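Local coordinates for beta-glucosidase (Saccharopolyspora erythraea D, PDB 5M6G), which probably hydrolyses terminal, non-reducing beta-D-glucosyl residues, releasing beta-D-glucose, as a member of glycosyl hydrolase family 3, at residues Gln245-Ser251 with Tyr278-Gly283; Asp439-Asn443 with Ser455-Thr460; Ala494-Glu500 with Val535-Gly541; Arg510-Leu514 with Met588-Leu594. All blocks are in the same frame, centred on the assembly; numbering follows the deposited sequence.

Contact 1: Gln245-Ser251 with Tyr278-Gly283; sequences QGNTEIS and YSSWNG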
loop_
_atom_site.group_PDB
_atom_site.type_symbol
_atom_site.label_atom_id
_atom_site.label_comp_id
_atom_site.label_asym_id
_atom_site.label_seq_id
_atom_site.Cartn_x
_atom_site.Cartn_y
_atom_site.Cartn_z
ATOM N N GLN A 245 3.998 -14.384 -3.111
ATOM C CA GLN A 245 4.308 -15.334 -2.037
ATOM C C GLN A 245 5.344 -16.371 -2.485
ATOM O O GLN A 245 5.503 -17.411 -1.843
ATOM C CB GLN A 245 3.041 -16.024 -1.515
ATOM C CG GLN A 245 1.891 -15.044 -1.240
ATOM C CD GLN A 245 0.697 -15.684 -0.544
ATOM O OE1 GLN A 245 0.679 -16.893 -0.265
ATOM N NE2 GLN A 245 -0.330 -14.869 -0.291
ATOM N N GLY A 246 6.049 -16.081 -3.580
ATOM C CA GLY A 246 6.977 -17.006 -4.186
ATOM C C GLY A 246 8.307 -17.101 -3.469
ATOM O O GLY A 246 8.439 -16.797 -2.281
ATOM N N ASN A 247 9.314 -17.530 -4.224
ATOM C CA ASN A 247 10.631 -17.834 -3.682
ATOM C C ASN A 247 11.624 -16.876 -4.316
ATOM O O ASN A 247 11.732 -16.814 -5.547
ATOM C CB ASN A 247 11.007 -19.294 -3.959
ATOM C CG ASN A 247 12.349 -19.688 -3.351
ATOM O OD1 ASN A 247 12.842 -19.037 -2.435
ATOM N ND2 ASN A 247 12.946 -20.766 -3.866
ATOM N N THR A 248 12.328 -16.119 -3.486
ATOM C CA THR A 248 13.332 -15.181 -3.972
ATOM C C THR A 248 14.686 -15.881 -3.959
ATOM O O THR A 248 15.267 -16.117 -2.894
ATOM C CB THR A 248 13.338 -13.919 -3.120
ATOM O OG1 THR A 248 12.102 -13.227 -3.324
ATOM C CG2 THR A 248 14.487 -13.015 -3.511
ATOM N N GLU A 249 15.176 -16.235 -5.142
ATOM C CA GLU A 249 16.332 -17.114 -5.275
ATOM C C GLU A 249 17.512 -16.270 -5.743
ATOM O O GLU A 249 17.818 -16.212 -6.928
ATOM C CB GLU A 249 16.019 -18.239 -6.241
ATOM C CG GLU A 249 14.664 -18.891 -5.989
ATOM C CD GLU A 249 14.344 -19.960 -7.022
ATOM O OE1 GLU A 249 15.075 -20.976 -7.065
ATOM O OE2 GLU A 249 13.381 -19.777 -7.802
ATOM N N ILE A 250 18.162 -15.595 -4.791
ATOM C CA ILE A 250 19.244 -14.661 -5.063
ATOM C C ILE A 250 20.282 -14.776 -3.950
ATOM O O ILE A 250 20.014 -15.289 -2.863
ATOM C CB ILE A 250 18.751 -13.197 -5.180
ATOM C CG1 ILE A 250 18.228 -12.699 -3.831
ATOM C CG2 ILE A 250 17.652 -13.050 -6.247
ATOM C CD1 ILE A 250 17.714 -11.254 -3.898
ATOM N N SER A 251 21.486 -14.289 -4.234
ATOM C CA SER A 251 22.543 -14.327 -3.237
ATOM C C SER A 251 22.205 -13.399 -2.071
ATOM O O SER A 251 21.372 -12.491 -2.182
ATOM C CB SER A 251 23.868 -13.900 -3.852
ATOM O OG SER A 251 23.822 -12.521 -4.169
ATOM N N TYR A 278 5.311 -13.137 3.213
ATOM C CA TYR A 278 4.929 -14.512 2.900
ATOM C C TYR A 278 6.012 -15.247 2.123
ATOM O O TYR A 278 6.065 -16.480 2.165
ATOM C CB TYR A 278 3.677 -14.542 2.030
ATOM C CG TYR A 278 2.351 -14.206 2.638
ATOM C CD1 TYR A 278 1.964 -14.696 3.877
ATOM C CD2 TYR A 278 1.445 -13.423 1.921
ATOM C CE1 TYR A 278 0.702 -14.383 4.402
ATOM C CE2 TYR A 278 0.200 -13.108 2.426
ATOM C CZ TYR A 278 -0.171 -13.588 3.657
ATOM O OH TYR A 278 -1.417 -13.263 4.121
ATOM N N SER A 279 6.834 -14.519 1.369
ATOM C CA SER A 279 7.749 -15.140 0.415
ATOM C C SER A 279 8.878 -15.877 1.140
ATOM O O SER A 279 8.981 -15.869 2.372
ATOM C CB SER A 279 8.299 -14.088 -0.542
ATOM O OG SER A 279 9.024 -13.090 0.148
ATOM N N SER A 280 9.739 -16.528 0.352
ATOM C CA SER A 280 10.896 -17.255 0.849
ATOM C C SER A 280 12.177 -16.656 0.285
ATOM O O SER A 280 12.171 -15.957 -0.735
ATOM C CB SER A 280 10.838 -18.743 0.472
ATOM O OG SER A 280 9.687 -19.371 1.005
ATOM N N TRP A 281 13.284 -16.947 0.953
ATOM C CA TRP A 281 14.608 -16.595 0.458
ATOM C C TRP A 281 15.380 -17.898 0.307
ATOM O O TRP A 281 15.626 -18.594 1.299
ATOM C CB TRP A 281 15.330 -15.616 1.382
ATOM C CG TRP A 281 16.736 -15.318 0.910
ATOM C CD1 TRP A 281 17.119 -14.951 -0.353
ATOM C CD2 TRP A 281 17.945 -15.382 1.690
ATOM N NE1 TRP A 281 18.484 -14.781 -0.405
ATOM C CE2 TRP A 281 19.013 -15.041 0.832
ATOM C CE3 TRP A 281 18.224 -15.690 3.024
ATOM C CZ2 TRP A 281 20.339 -14.999 1.269
ATOM C CZ3 TRP A 281 19.545 -15.645 3.456
ATOM C CH2 TRP A 281 20.582 -15.300 2.581
ATOM N N ASN A 282 15.711 -18.237 -0.943
ATOM C CA ASN A 282 16.409 -19.478 -1.281
ATOM C C ASN A 282 15.732 -20.687 -0.643
ATOM O O ASN A 282 16.386 -21.578 -0.100
ATOM C CB ASN A 282 17.885 -19.394 -0.894
ATOM C CG ASN A 282 18.645 -18.403 -1.751
ATOM O OD1 ASN A 282 18.294 -18.175 -2.913
ATOM N ND2 ASN A 282 19.675 -17.795 -1.183
ATOM N N GLY A 283 14.402 -20.708 -0.704
ATOM C CA GLY A 283 13.623 -21.813 -0.196
ATOM C C GLY A 283 13.315 -21.773 1.287
ATOM O O GLY A 283 12.604 -22.662 1.770
HETATM O O HOH W 1 7.189 -19.090 -0.235
HETATM O O HOH W 2 11.499 -13.287 -0.129
#

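Contact 2: Asp439-Asn443 with Ser455-Thr460; sequences DDIGN and SSGDIT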
loop_
_atom_site.group_PDB
_atom_site.type_symbol
_atom_site.label_atom_id
_atom_site.label_comp_id
_atom_site.label_asym_id
_atom_site.label_seq_id
_atom_site.Cartn_x
_atom_site.Cartn_y
_atom_site.Cartn_z
ATOM N N ASP A 439 -13.805 6.475 -17.543
ATOM C CA ASP A 439 -14.905 7.023 -16.757
ATOM C C ASP A 439 -15.244 6.056 -15.626
ATOM O O ASP A 439 -16.376 5.606 -15.468
ATOM C CB ASP A 439 -16.134 7.269 -17.639
ATOM C CG ASP A 439 -17.223 8.066 -16.930
ATOM O OD1 ASP A 439 -16.889 8.919 -16.087
ATOM O OD2 ASP A 439 -18.420 7.853 -17.231
ATOM N N ASP A 440 -14.251 5.721 -14.803
ATOM C CA ASP A 440 -14.468 4.657 -13.824
ATOM C C ASP A 440 -13.569 4.922 -12.620
ATOM O O ASP A 440 -12.360 4.695 -12.684
ATOM C CB ASP A 440 -14.199 3.292 -14.442
ATOM C CG ASP A 440 -14.786 2.155 -13.626
ATOM O OD1 ASP A 440 -14.298 1.903 -12.503
ATOM O OD2 ASP A 440 -15.735 1.504 -14.112
ATOM N N ILE A 441 -14.180 5.400 -11.532
ATOM C CA ILE A 441 -13.443 5.689 -10.304
ATOM C C ILE A 441 -12.703 4.450 -9.828
ATOM O O ILE A 441 -11.524 4.510 -9.451
ATOM C CB ILE A 441 -14.408 6.210 -9.223
ATOM C CG1 ILE A 441 -14.996 7.559 -9.640
ATOM C CG2 ILE A 441 -13.714 6.276 -7.873
ATOM C CD1 ILE A 441 -13.988 8.689 -9.626
ATOM N N GLY A 442 -13.386 3.307 -9.829
ATOM C CA GLY A 442 -12.769 2.105 -9.286
ATOM C C GLY A 442 -11.612 1.607 -10.136
ATOM O O GLY A 442 -10.580 1.191 -9.607
ATOM N N ASN A 443 -11.763 1.637 -11.464
ATOM C CA ASN A 443 -10.652 1.221 -12.321
ATOM C C ASN A 443 -9.458 2.158 -12.168
ATOM O O ASN A 443 -8.305 1.710 -12.140
ATOM C CB ASN A 443 -11.081 1.150 -13.788
ATOM C CG ASN A 443 -12.044 0.005 -14.073
ATOM O OD1 ASN A 443 -12.240 -0.885 -13.241
ATOM N ND2 ASN A 443 -12.658 0.032 -15.261
ATOM N N SER A 455 -12.570 -2.759 -7.345
ATOM C CA SER A 455 -13.646 -3.140 -8.253
ATOM C C SER A 455 -13.915 -1.987 -9.203
ATOM O O SER A 455 -13.493 -0.854 -8.967
ATOM C CB SER A 455 -14.923 -3.511 -7.500
ATOM O OG SER A 455 -15.418 -2.396 -6.796
ATOM N N SER A 456 -14.649 -2.289 -10.271
ATOM C CA SER A 456 -15.042 -1.285 -11.245
ATOM C C SER A 456 -16.299 -0.549 -10.792
ATOM O O SER A 456 -17.142 -1.092 -10.076
ATOM C CB SER A 456 -15.282 -1.937 -12.607
ATOM O OG SER A 456 -14.114 -2.589 -13.070
ATOM N N GLY A 457 -16.428 0.697 -11.225
ATOM C CA GLY A 457 -17.620 1.477 -10.969
ATOM C C GLY A 457 -17.346 2.654 -10.049
ATOM O O GLY A 457 -16.207 2.945 -9.667
ATOM N N ASP A 458 -18.436 3.325 -9.675
ATOM C CA ASP A 458 -18.372 4.538 -8.862
ATOM C C ASP A 458 -18.357 4.152 -7.384
ATOM O O ASP A 458 -19.329 4.314 -6.649
ATOM C CB ASP A 458 -19.544 5.456 -9.190
ATOM C CG ASP A 458 -19.273 6.890 -8.818
ATOM O OD1 ASP A 458 -18.290 7.126 -8.095
ATOM O OD2 ASP A 458 -20.035 7.786 -9.241
ATOM N N ILE A 459 -17.201 3.642 -6.943
ATOM C CA ILE A 459 -17.126 3.010 -5.630
ATOM C C ILE A 459 -16.799 3.970 -4.497
ATOM O O ILE A 459 -16.935 3.590 -3.323
ATOM C CB ILE A 459 -16.093 1.869 -5.641
ATOM C CG1 ILE A 459 -14.692 2.408 -5.942
ATOM C CG2 ILE A 459 -16.488 0.827 -6.669
ATOM C CD1 ILE A 459 -13.587 1.291 -5.855
ATOM N N THR A 460 -16.355 5.187 -4.794
ATOM C CA THR A 460 -16.128 6.174 -3.745
ATOM C C THR A 460 -16.100 7.550 -4.391
ATOM O O THR A 460 -16.170 7.683 -5.617
ATOM C CB THR A 460 -14.833 5.899 -2.959
ATOM O OG1 THR A 460 -14.775 6.751 -1.805
ATOM C CG2 THR A 460 -13.597 6.139 -3.837
HETATM O O HOH W 3 -11.077 -0.365 -7.308
#

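Contact 3: Ala494-Glu500 with Val535-Gly541; sequences AIAVVGE and VVVTVSG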
loop_
_atom_site.group_PDB
_atom_site.type_symbol
_atom_site.label_atom_id
_atom_site.label_comp_id
_atom_site.label_asym_id
_atom_site.label_seq_id
_atom_site.Cartn_x
_atom_site.Cartn_y
_atom_site.Cartn_z
ATOM N N ALA A 494 -8.723 12.069 -30.386
ATOM C CA ALA A 494 -9.394 10.988 -29.679
ATOM C C ALA A 494 -8.476 10.479 -28.578
ATOM O O ALA A 494 -7.286 10.254 -28.817
ATOM C CB ALA A 494 -9.778 9.843 -30.626
ATOM N N ILE A 495 -9.039 10.286 -27.385
ATOM C CA ILE A 495 -8.295 9.858 -26.202
ATOM C C ILE A 495 -8.817 8.489 -25.794
ATOM O O ILE A 495 -10.010 8.335 -25.510
ATOM C CB ILE A 495 -8.436 10.861 -25.043
ATOM C CG1 ILE A 495 -8.004 12.253 -25.498
ATOM C CG2 ILE A 495 -7.619 10.402 -23.818
ATOM C CD1 ILE A 495 -8.545 13.358 -24.619
ATOM N N ALA A 496 -7.926 7.502 -25.739
ATOM C CA ALA A 496 -8.288 6.136 -25.385
ATOM C C ALA A 496 -7.642 5.811 -24.044
ATOM O O ALA A 496 -6.423 5.646 -23.962
ATOM C CB ALA A 496 -7.840 5.151 -26.465
ATOM N N VAL A 497 -8.454 5.719 -22.998
ATOM C CA VAL A 497 -7.963 5.431 -21.655
ATOM C C VAL A 497 -8.177 3.941 -21.432
ATOM O O VAL A 497 -9.296 3.497 -21.168
ATOM C CB VAL A 497 -8.666 6.283 -20.595
ATOM C CG1 VAL A 497 -7.921 6.178 -19.266
ATOM C CG2 VAL A 497 -8.731 7.730 -21.051
ATOM N N VAL A 498 -7.091 3.170 -21.528
ATOM C CA VAL A 498 -7.144 1.714 -21.526
ATOM C C VAL A 498 -6.354 1.178 -20.331
ATOM O O VAL A 498 -5.934 1.946 -19.457
ATOM C CB VAL A 498 -6.596 1.160 -22.857
ATOM C CG1 VAL A 498 -7.427 1.676 -24.057
ATOM C CG2 VAL A 498 -5.141 1.551 -23.028
ATOM N N GLY A 499 -6.157 -0.144 -20.266
ATOM C CA GLY A 499 -5.267 -0.738 -19.282
ATOM C C GLY A 499 -5.967 -1.791 -18.428
ATOM O O GLY A 499 -6.851 -2.516 -18.897
ATOM N N GLU A 500 -5.554 -1.871 -17.163
ATOM C CA GLU A 500 -5.988 -2.961 -16.305
ATOM C C GLU A 500 -7.218 -2.578 -15.490
ATOM O O GLU A 500 -7.510 -1.402 -15.281
ATOM C CB GLU A 500 -4.862 -3.364 -15.352
ATOM C CG GLU A 500 -3.531 -3.617 -16.032
ATOM C CD GLU A 500 -2.489 -4.139 -15.053
ATOM O OE1 GLU A 500 -1.979 -3.348 -14.232
ATOM O OE2 GLU A 500 -2.211 -5.356 -15.100
ATOM N N VAL A 535 -4.518 9.748 -28.739
ATOM C CA VAL A 535 -3.767 9.792 -27.491
ATOM C C VAL A 535 -4.149 8.556 -26.697
ATOM O O VAL A 535 -5.324 8.370 -26.359
ATOM C CB VAL A 535 -4.098 11.063 -26.690
ATOM C CG1 VAL A 535 -3.373 11.066 -25.334
ATOM C CG2 VAL A 535 -3.773 12.320 -27.499
ATOM N N VAL A 536 -3.179 7.713 -26.381
ATOM C CA VAL A 536 -3.444 6.530 -25.578
ATOM C C VAL A 536 -2.972 6.794 -24.154
ATOM O O VAL A 536 -1.866 7.302 -23.928
ATOM C CB VAL A 536 -2.784 5.280 -26.185
ATOM C CG1 VAL A 536 -2.917 4.100 -25.237
ATOM C CG2 VAL A 536 -3.442 4.964 -27.547
ATOM N N VAL A 537 -3.824 6.471 -23.193
ATOM C CA VAL A 537 -3.542 6.679 -21.783
ATOM C C VAL A 537 -3.652 5.327 -21.099
ATOM O O VAL A 537 -4.713 4.697 -21.137
ATOM C CB VAL A 537 -4.515 7.694 -21.161
ATOM C CG1 VAL A 537 -4.161 7.930 -19.695
ATOM C CG2 VAL A 537 -4.485 8.994 -21.950
ATOM N N THR A 538 -2.553 4.856 -20.504
ATOM C CA THR A 538 -2.577 3.572 -19.817
ATOM C C THR A 538 -2.896 3.815 -18.346
ATOM O O THR A 538 -2.178 4.549 -17.657
ATOM C CB THR A 538 -1.262 2.793 -19.967
ATOM O OG1 THR A 538 -0.153 3.573 -19.497
ATOM C CG2 THR A 538 -1.036 2.379 -21.428
ATOM N N VAL A 539 -3.997 3.240 -17.887
ATOM C CA VAL A 539 -4.308 3.143 -16.466
ATOM C C VAL A 539 -3.969 1.715 -16.074
ATOM O O VAL A 539 -4.676 0.776 -16.455
ATOM C CB VAL A 539 -5.776 3.487 -16.178
ATOM C CG1 VAL A 539 -6.150 3.149 -14.711
ATOM C CG2 VAL A 539 -6.021 4.951 -16.439
ATOM N N SER A 540 -2.872 1.540 -15.339
ATOM C CA SER A 540 -2.352 0.203 -15.089
ATOM C C SER A 540 -1.468 0.234 -13.858
ATOM O O SER A 540 -0.972 1.287 -13.460
ATOM C CB SER A 540 -1.545 -0.310 -16.285
ATOM O OG SER A 540 -0.373 0.471 -16.469
ATOM N N GLY A 541 -1.236 -0.942 -13.287
ATOM C CA GLY A 541 -0.333 -1.040 -12.157
ATOM C C GLY A 541 1.122 -1.293 -12.495
ATOM O O GLY A 541 1.938 -1.489 -11.588
#

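Contact 4: Arg510-Leu514 with Met588-Leu594; sequences RPGGL and MRSFDQL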
loop_
_atom_site.group_PDB
_atom_site.type_symbol
_atom_site.label_atom_id
_atom_site.label_comp_id
_atom_site.label_asym_id
_atom_site.label_seq_id
_atom_site.Cartn_x
_atom_site.Cartn_y
_atom_site.Cartn_z
ATOM N N ARG A 510 0.527 -12.169 -13.409
ATOM C CA ARG A 510 0.252 -12.321 -14.837
ATOM C C ARG A 510 1.349 -13.148 -15.499
ATOM O O ARG A 510 2.118 -12.641 -16.323
ATOM C CB ARG A 510 0.124 -10.954 -15.507
ATOM C CG ARG A 510 -1.076 -10.153 -15.054
ATOM C CD ARG A 510 -2.390 -10.812 -15.469
ATOM N NE ARG A 510 -3.536 -10.023 -15.016
ATOM C CZ ARG A 510 -4.216 -10.248 -13.892
ATOM N NH1 ARG A 510 -3.875 -11.257 -13.085
ATOM N NH2 ARG A 510 -5.240 -9.460 -13.573
ATOM N N PRO A 511 1.431 -14.442 -15.187
ATOM C CA PRO A 511 2.405 -15.282 -15.898
ATOM C C PRO A 511 2.073 -15.444 -17.368
ATOM O O PRO A 511 2.965 -15.787 -18.156
ATOM C CB PRO A 511 2.334 -16.619 -15.153
ATOM C CG PRO A 511 0.969 -16.646 -14.541
ATOM C CD PRO A 511 0.619 -15.215 -14.224
ATOM N N GLY A 512 0.826 -15.172 -17.770
ATOM C CA GLY A 512 0.408 -15.451 -19.131
ATOM C C GLY A 512 0.693 -14.353 -20.134
ATOM O O GLY A 512 0.616 -14.606 -21.338
ATOM N N GLY A 513 0.999 -13.151 -19.684
ATOM C CA GLY A 513 1.211 -12.048 -20.608
ATOM C C GLY A 513 0.738 -10.734 -20.019
ATOM O O GLY A 513 -0.036 -10.682 -19.063
ATOM N N LEU A 514 1.213 -9.636 -20.624
ATOM C CA LEU A 514 0.832 -8.290 -20.210
ATOM C C LEU A 514 0.400 -7.414 -21.383
ATOM O O LEU A 514 0.417 -6.186 -21.264
ATOM C CB LEU A 514 1.969 -7.609 -19.444
ATOM C CG LEU A 514 2.107 -8.054 -17.980
ATOM C CD1 LEU A 514 3.418 -7.581 -17.366
ATOM C CD2 LEU A 514 0.930 -7.557 -17.154
ATOM N N MET A 588 9.298 -2.947 -20.889
ATOM C CA MET A 588 9.719 -4.055 -21.744
ATOM C C MET A 588 9.478 -3.778 -23.234
ATOM O O MET A 588 8.487 -3.147 -23.625
ATOM C CB MET A 588 8.966 -5.327 -21.346
ATOM C CG MET A 588 7.486 -5.299 -21.764
ATOM S SD MET A 588 6.435 -6.531 -21.001
ATOM C CE MET A 588 5.751 -5.592 -19.628
ATOM N N ARG A 589 10.400 -4.278 -24.078
ATOM C CA ARG A 589 10.104 -4.438 -25.500
ATOM C C ARG A 589 9.235 -5.660 -25.734
ATOM O O ARG A 589 8.516 -5.736 -26.736
ATOM C CB ARG A 589 11.382 -4.603 -26.334
ATOM C CG ARG A 589 12.133 -3.336 -26.625
ATOM C CD ARG A 589 13.256 -3.577 -27.647
ATOM N NE ARG A 589 14.136 -2.417 -27.697
ATOM C CZ ARG A 589 13.854 -1.296 -28.349
ATOM N NH1 ARG A 589 12.706 -1.176 -29.012
ATOM N NH2 ARG A 589 14.714 -0.288 -28.322
ATOM N N SER A 590 9.315 -6.625 -24.826
ATOM C CA SER A 590 8.647 -7.901 -24.990
ATOM C C SER A 590 8.457 -8.517 -23.614
ATOM O O SER A 590 9.335 -8.407 -22.756
ATOM C CB SER A 590 9.465 -8.836 -25.889
ATOM O OG SER A 590 9.032 -10.168 -25.749
ATOM N N PHE A 591 7.298 -9.151 -23.418
ATOM C CA PHE A 591 7.057 -9.969 -22.233
ATOM C C PHE A 591 8.186 -10.974 -21.994
ATOM O O PHE A 591 8.482 -11.323 -20.842
ATOM C CB PHE A 591 5.717 -10.681 -22.414
ATOM C CG PHE A 591 5.249 -11.424 -21.213
ATOM C CD1 PHE A 591 4.643 -10.745 -20.154
ATOM C CD2 PHE A 591 5.381 -12.804 -21.146
ATOM C CE1 PHE A 591 4.196 -11.431 -19.036
ATOM C CE2 PHE A 591 4.941 -13.502 -20.033
ATOM C CZ PHE A 591 4.336 -12.811 -18.974
ATOM N N ASP A 592 8.841 -11.435 -23.066
ATOM C CA ASP A 592 9.917 -12.413 -22.955
ATOM C C ASP A 592 11.139 -11.880 -22.214
ATOM O O ASP A 592 11.997 -12.674 -21.817
ATOM C CB ASP A 592 10.337 -12.889 -24.354
ATOM C CG ASP A 592 9.262 -13.712 -25.040
ATOM O OD1 ASP A 592 8.321 -14.156 -24.348
ATOM O OD2 ASP A 592 9.358 -13.927 -26.271
ATOM N N GLN A 593 11.254 -10.563 -22.044
ATOM C CA GLN A 593 12.380 -9.982 -21.321
ATOM C C GLN A 593 12.183 -9.975 -19.813
ATOM O O GLN A 593 13.155 -9.749 -19.081
ATOM C CB GLN A 593 12.626 -8.539 -21.763
ATOM C CG GLN A 593 13.156 -8.357 -23.194
ATOM C CD GLN A 593 13.083 -6.905 -23.627
ATOM O OE1 GLN A 593 12.057 -6.242 -23.438
ATOM N NE2 GLN A 593 14.178 -6.388 -24.170
ATOM N N LEU A 594 10.959 -10.163 -19.329
ATOM C CA LEU A 594 10.740 -10.134 -17.889
ATOM C C LEU A 594 11.492 -11.285 -17.224
ATOM O O LEU A 594 11.512 -12.397 -17.749
ATOM C CB LEU A 594 9.250 -10.212 -17.553
ATOM C CG LEU A 594 8.386 -9.134 -18.194
ATOM C CD1 LEU A 594 6.993 -9.195 -17.593
ATOM C CD2 LEU A 594 9.029 -7.768 -17.975
#

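Contact 1: Gln245-Ser251 with Tyr278-Gly283
Asn-247 and Thr-248 pair with Ser-280 and Trp-281 as two parallel strands of the three in a small mixed sheet, in the N-terminal domain of this family 3 glycoside hydrolase, near the sorbitol pocket. Backbone bonds join Ser-280 N to Gly-246 O, Thr-248 N to Ser-280 O and Asn-282 N to Thr-248 O. Asparagine suits position 247 because its short amide reaches across to the partner chain. With CG anti to the backbone N (chi1 -177°), Asn-247 OD1 accepts from Gly-283 N at 2.9 Å, the donor tilted from the carbonyl plane. Gly-283 has backbone angles that would jam a CB against the preceding carbonyl.

At the end nearer the pocket, Gln-245 and Tyr-278 lie side by side and point the same way, amide and ring planes 45° apart, with Gln-245 NE2 3.2 Å from Tyr-278 CD2. The hydroxyl of Tyr-278 is hydrogen-bonded to Tyr-311 O, and its side chain also touches Asp-310 of the pocket. A water bridges Gln-245 O and Ser-280 OG.

Beyond the strands, Ser-251 N-caps helix 252-259, whose Leu-255 touches both Ile-250 and Trp-281. Two side-chain donors grip the carbonyl just before that cap, reaching it from opposite faces of its plane: Trp-281 NE1 lies 2.9 Å and Asn-282 ND2 3.0 Å from Ile-250 O.

Contact 2: Asp439-Asn443 with Ser455-Thr460
Hydrogen bonds join Asp-440 to Gly-457 and Asn-443 to Ser-456 at the start of a helix. Asp-440 OD1 receives two backbone N-H groups from opposite faces of the carboxylate plane. Gly-457 N comes to Asp-440 OD1 on the syn side at 2.8 Å, in an almost straight bond (174°), whereas Asn-443 N meets the same oxygen on the anti side. The carboxylate reaches both because CG stands anti to the backbone N (chi1 -163°). The second of these bonds makes Asp-440 the N-cap of helix 441-445, so one aspartate both caps the helix and holds the loop 455-460 against the first turn of helix 441-445, within the C-terminal domain. Were this carboxylate replaced by the methyl of an alanine, the N-H groups of Asn-443 and Gly-457 would probably lose their shared acceptor, and the loop would be held by fewer bonds.

The loop returns a bond of its own: Gly-442 N donates to Gly-457 O at 2.8 Å, in the carbonyl plane. Glycine suits position 457, where the backbone angles would jam a CB against the preceding carbonyl. On the next residue of the helix, Asn-443 OD1 takes the hydroxyl proton of Ser-456 OG on a lone pair, a short bond of 2.5 Å, while ND2 of the same amide turns to Lys-436 O.

Packing is close where glycine sits. Gly-442 CA lies 3.1 Å from Ser-455 O, and any CB would clash with that oxygen. Apolar contacts lie beside it: Ile-459 CD1 rests against Gly-442 CA at 3.6 Å, and Ile-441, turned toward the loop, crosses Thr-460 at about a right angle, CG2 to CG2 4.0 Å.

Contact 3: Ala494-Glu500 with Val535-Gly541
Val-497 and Val-539 meet obliquely at the strand end, CG1 of the first against CG2 of the second at 3.6 Å; Val-497 shares its face of the sheet with Ile-495, Val-535 and Val-537. Ile-495 and Val-537 instead lie side by side, pointing the same way, CG2 to CG2 3.9 Å. On the other face Val-498 reaches across to Val-536, CG2 to CG1 4.0 Å. Beta-branched residues suit these extended strands and present methyl groups on both faces. Between these two layers runs a parallel ladder of six backbone bonds, from Val-535 N to Ala-494 O through to Glu-500 N to Val-539 O. Gly-499 has no side chain to collide with Val-539 O.

Past the ladder, Glu-500 extends alongside Ser-540, and Glu-500 OE1 accepts from Gly-541 N at 2.7 Å, nearly along the C-O axis. Tyr-503 OH also bonds OE1, and Arg-542 forms a salt bridge with OE2, so both carboxylate oxygens are held.

The pair belongs to a beta-alpha-beta crossover in the C-terminal domain: helix 518-528 packs on Ala-496 and Val-498, helix 465-472 touches Ile-495, Val-497 and Val-539, and strands 431-434 and 555-560 flank the two.

Contact 4: Arg510-Leu514 with Met588-Leu594
The ring of Phe-591 lies against the turn that runs from Arg-510 to Gly-513. Gly-513 CA sits over one face in a CH-pi contact, 3.6 Å from the centroid of the Phe-591 ring and 19° off its normal. Two carbonyl oxygens approach the edge, near the ring plane, where the C-H groups carry slight positive charge: Phe-591 CZ is 3.4 Å from Pro-511 O and 3.5 Å from Arg-510 O. With CG anti to its own backbone N (chi1 -173°), the phenyl group extends to the turn.

Beside it, the side chains of Leu-514 and Phe-591 cross at about a right angle, Leu-514 CG 4.1 Å from Phe-591 CE1. Leu-514 CD1 touches Met-588 CE at 3.8 Å and Leu-594 CD1 at 3.9 Å, which with Phe-591 makes three apolar neighbours round one branched side chain. With only the methyl of an alanine in place of Phe-591, a gap would probably open beside Gly-513 and Leu-514.

The turn is a type I beta turn, in the loop of the C-terminal domain that leads to helix 518-528. Pro-511 suits its second position, and Gly-513 closes it at backbone angles that would jam a CB. On the other side Phe-591 begins a short 3-10 segment, 591-593, whose start is held by an ST turn in which Ser-590 OG accepts from Asp-592 N. Gln-593 OE1 turns back to accept from Arg-589 N and Ser-590 N. Farther out, Arg-189 touches both Phe-591 and Leu-594, and its backbone bonds that of Arg-510.

From the N terminus, contact 1 comes first, closing a largely helical loop of 26 residues within the N-terminal domain, beside the sorbitol pocket. The other three follow in the C-terminal domain. Contact 2 closes a short excursion that includes the end of helix 441-445 and is complete before contact 3 opens. Contacts 3 and 4 cross: 510-514 lies in the connection between the paired strands 494-500 and 535-541, while its partner 588-594 comes after both, so the crossover is tied to a late loop. Contact 2 packs on contact 3 through Asn-443 O and Val-539 CG1. Contact 1 remains separate, its centre about 21 Å from that of contact 4.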